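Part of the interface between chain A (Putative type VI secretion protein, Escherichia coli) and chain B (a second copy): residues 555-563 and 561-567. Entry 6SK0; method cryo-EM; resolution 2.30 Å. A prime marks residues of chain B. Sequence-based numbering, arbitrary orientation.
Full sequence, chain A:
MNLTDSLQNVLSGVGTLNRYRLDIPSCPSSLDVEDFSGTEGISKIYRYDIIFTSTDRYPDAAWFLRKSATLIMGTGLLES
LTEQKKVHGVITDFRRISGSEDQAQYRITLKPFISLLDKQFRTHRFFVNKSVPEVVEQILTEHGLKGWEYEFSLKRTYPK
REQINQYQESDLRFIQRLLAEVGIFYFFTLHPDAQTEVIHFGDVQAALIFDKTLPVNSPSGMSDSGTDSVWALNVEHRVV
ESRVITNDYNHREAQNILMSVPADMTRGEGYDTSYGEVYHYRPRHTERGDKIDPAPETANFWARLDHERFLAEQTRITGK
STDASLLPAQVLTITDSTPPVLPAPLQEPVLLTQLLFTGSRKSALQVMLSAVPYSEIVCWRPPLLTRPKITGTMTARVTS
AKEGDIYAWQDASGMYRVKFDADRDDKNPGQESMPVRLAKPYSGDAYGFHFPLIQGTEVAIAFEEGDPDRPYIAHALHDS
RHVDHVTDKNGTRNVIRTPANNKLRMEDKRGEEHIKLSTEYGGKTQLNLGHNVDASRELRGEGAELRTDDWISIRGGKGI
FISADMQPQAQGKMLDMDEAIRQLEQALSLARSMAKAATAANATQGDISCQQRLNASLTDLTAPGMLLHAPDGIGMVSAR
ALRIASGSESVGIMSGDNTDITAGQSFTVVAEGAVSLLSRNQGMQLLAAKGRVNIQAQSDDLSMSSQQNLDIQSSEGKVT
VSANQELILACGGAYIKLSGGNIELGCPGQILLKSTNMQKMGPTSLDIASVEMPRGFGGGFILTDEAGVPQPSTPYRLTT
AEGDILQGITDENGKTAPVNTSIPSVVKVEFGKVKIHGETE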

# COMPACT_ATOMS: atom_id res chain seq x y z
N ARG A 555 -8.62 20.73 8.14
CA ARG A 555 -9.75 20.02 8.72
C ARG A 555 -11.01 20.38 7.95
O ARG A 555 -11.50 21.51 8.04
CB ARG A 555 -9.90 20.36 10.20
CG ARG A 555 -10.95 19.55 10.89
CD ARG A 555 -11.19 20.06 12.28
NE ARG A 555 -10.04 19.88 13.15
CZ ARG A 555 -9.79 18.78 13.83
NH1 ARG A 555 -10.61 17.75 13.75
NH2 ARG A 555 -8.72 18.71 14.61
N GLY A 556 -11.53 19.43 7.19
CA GLY A 556 -12.77 19.62 6.49
C GLY A 556 -13.83 18.67 6.98
O GLY A 556 -13.74 17.47 6.76
N GLY A 557 -14.86 19.20 7.65
CA GLY A 557 -15.84 18.35 8.29
C GLY A 557 -16.62 17.48 7.32
O GLY A 557 -17.11 16.41 7.70
N LYS A 558 -16.75 17.91 6.07
CA LYS A 558 -17.48 17.13 5.08
C LYS A 558 -16.59 16.37 4.13
O LYS A 558 -17.10 15.60 3.31
CB LYS A 558 -18.42 18.04 4.29
CG LYS A 558 -19.68 18.35 5.04
CD LYS A 558 -20.60 19.25 4.26
CE LYS A 558 -21.84 19.57 5.07
NZ LYS A 558 -22.66 20.62 4.43
N GLY A 559 -15.28 16.54 4.20
CA GLY A 559 -14.37 15.81 3.35
C GLY A 559 -13.26 16.69 2.83
O GLY A 559 -13.35 17.91 2.80
N ILE A 560 -12.18 16.04 2.41
CA ILE A 560 -10.99 16.71 1.92
C ILE A 560 -10.75 16.25 0.50
O ILE A 560 -10.63 15.04 0.24
CB ILE A 560 -9.76 16.42 2.80
CG1 ILE A 560 -10.08 16.66 4.28
CG2 ILE A 560 -8.56 17.21 2.33
CD1 ILE A 560 -9.77 18.02 4.76
N PHE A 561 -10.70 17.19 -0.42
CA PHE A 561 -10.30 16.93 -1.79
C PHE A 561 -8.97 17.63 -2.03
O PHE A 561 -8.91 18.86 -2.04
CB PHE A 561 -11.36 17.40 -2.78
CG PHE A 561 -11.07 17.05 -4.20
CD1 PHE A 561 -10.44 15.86 -4.51
CD2 PHE A 561 -11.41 17.91 -5.22
CE1 PHE A 561 -10.17 15.53 -5.82
CE2 PHE A 561 -11.14 17.58 -6.53
CZ PHE A 561 -10.52 16.39 -6.83
N ILE A 562 -7.91 16.86 -2.20
CA ILE A 562 -6.60 17.38 -2.55
C ILE A 562 -6.28 16.89 -3.95
O ILE A 562 -6.22 15.68 -4.20
CB ILE A 562 -5.53 16.94 -1.54
CG1 ILE A 562 -5.88 17.46 -0.15
CG2 ILE A 562 -4.16 17.44 -1.99
CD1 ILE A 562 -4.98 16.97 0.92
N SER A 563 -6.08 17.83 -4.85
CA SER A 563 -6.09 17.52 -6.26
C SER A 563 -5.05 18.35 -6.98
O SER A 563 -4.96 19.56 -6.79
CB SER A 563 -7.48 17.79 -6.84
OG SER A 563 -7.44 17.93 -8.24
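Chain B 561-567: FISADMQ

The most unusual feature of this contact is a single parallel β bridge close to where two strands end: Arg555 pairs with Ser563′, their CA atoms 4.8 Å apart, and chain B leaves strand geometry after Ser563′, chain A one residue past the bridge, after Gly556. One carbonyl does most of the backbone work. Ser563′ O accepts a hydrogen bond from Gly556 N (2.9 Å, N-H...O angle 150°) and also a CA-H...O contact from Arg555 CA (3.2 Å, 153° at the hydrogen). A second CA-H...O contact runs the other way, from Ala564′ CA to Gly556 O (3.1 Å, 139°).

The register continues with Gly556 beside Ala564′ (CA-CA 4.8 Å) and Gly557 beside Met566′ (CA-CA 3.8 Å), so chain B advances two residues where chain A advances one. Chain A then folds back through a type I turn from Gly556 to Gly559, closed by Gly559 N to Gly556 O at 3.1 Å. Chain B is extended through Ser563′ (phi/psi -143/132), but Ala564′ (-93/29) interrupts that conformation. Gly557 leaves room for the Met566′ side chain in its deposited conformation, since an ideal CB on Gly557 would lie 2.5 Å from Met566′ SD. The Met566′ CE methyl comes within 3.5 Å of Gly557 O.

After the turn, the chain A strand that runs through Ile560 to Ser563 passes strand 561′-563′ with an axis separation of 8.0 Å and an angle of 118° between N-to-C directions. This is a crossing rather than a pairing, and its side-chain to side-chain contacts are apolar; Ile560 CD1 also lies 3.4 Å from Ser563′ O. Ile560 points toward chain B, placing CG2 3.9 Å from Ile562′ CG2 and CG1 4.1 Å from Ala564′ CB. Further along, the equivalent isoleucines of the two copies meet, Ile562 CD1 to Ile562′ CD1 at 3.9 Å; both adopt chi1 m and chi2 t. Phe561 and Ser563 of chain A, which alternate with these isoleucines, are out of reach.

Arg555 makes the largest contribution, with 133 Å² covered by chain B. Its CB lies on the same side of the sheet as that of Ser563′, and chi angles t, t, m carry the guanidinium to Asp565′, where NH1 donates to the backbone O (3.1 Å, 163°). That oxygen sits at the guanidinium edge, near its plane, while Gln567′ NE2 lies over one face. NH2 approaches the edge of the Phe561′ ring, 3.8 Å from CE2, and Arg555 CD packs 3.5 Å from Gln567′ CB. Within chain B, Ser563′ OG donates to Asp565′ OD1 (2.6 Å) and accepts from Asp565′ N (2.9 Å), bracing the bend that presents Asp565′ O.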

# COMPACT_ATOMS: atom_id res chain seq x y z
N PHE B 561 -1.42 17.62 9.88
CA PHE B 561 -2.64 16.88 10.18
C PHE B 561 -3.68 17.27 9.15
O PHE B 561 -4.15 18.41 9.12
CB PHE B 561 -3.12 17.18 11.60
CG PHE B 561 -4.30 16.36 12.01
CD1 PHE B 561 -4.43 15.05 11.60
CD2 PHE B 561 -5.28 16.90 12.82
CE1 PHE B 561 -5.51 14.30 11.98
CE2 PHE B 561 -6.36 16.15 13.21
CZ PHE B 561 -6.48 14.85 12.79
N ILE B 562 -4.04 16.32 8.29
CA ILE B 562 -5.10 16.50 7.31
C ILE B 562 -6.22 15.56 7.69
O ILE B 562 -6.04 14.34 7.74
CB ILE B 562 -4.61 16.25 5.88
CG1 ILE B 562 -3.49 17.22 5.53
CG2 ILE B 562 -5.77 16.37 4.90
CD1 ILE B 562 -2.86 16.96 4.21
N SER B 563 -7.38 16.13 7.97
CA SER B 563 -8.43 15.41 8.65
C SER B 563 -9.78 15.80 8.10
O SER B 563 -10.08 16.98 7.95
CB SER B 563 -8.36 15.68 10.16
OG SER B 563 -9.57 15.37 10.79
N ALA B 564 -10.59 14.79 7.80
CA ALA B 564 -12.00 15.00 7.50
C ALA B 564 -12.87 14.84 8.74
O ALA B 564 -14.04 14.46 8.63
CB ALA B 564 -12.45 14.05 6.39
N ASP B 565 -12.33 15.13 9.92
CA ASP B 565 -13.06 14.98 11.17
C ASP B 565 -13.71 16.30 11.55
O ASP B 565 -13.02 17.29 11.80
CB ASP B 565 -12.14 14.50 12.28
CG ASP B 565 -11.58 13.15 12.01
OD1 ASP B 565 -10.38 13.06 11.68
OD2 ASP B 565 -12.35 12.18 12.09
N MET B 566 -15.03 16.29 11.62
CA MET B 566 -15.78 17.47 12.02
C MET B 566 -15.35 17.95 13.40
O MET B 566 -15.27 17.18 14.35
CB MET B 566 -17.27 17.13 12.01
CG MET B 566 -18.17 18.29 12.36
SD MET B 566 -18.44 19.31 10.93
CE MET B 566 -19.26 18.18 9.82
N GLN B 567 -15.06 19.24 13.49
CA GLN B 567 -14.85 19.92 14.77
C GLN B 567 -15.71 21.18 14.76
O GLN B 567 -15.21 22.27 14.47
CB GLN B 567 -13.38 20.25 15.01
CG GLN B 567 -13.11 20.66 16.43
CD GLN B 567 -11.75 21.28 16.61
OE1 GLN B 567 -11.56 22.46 16.38
NE2 GLN B 567 -10.79 20.48 17.05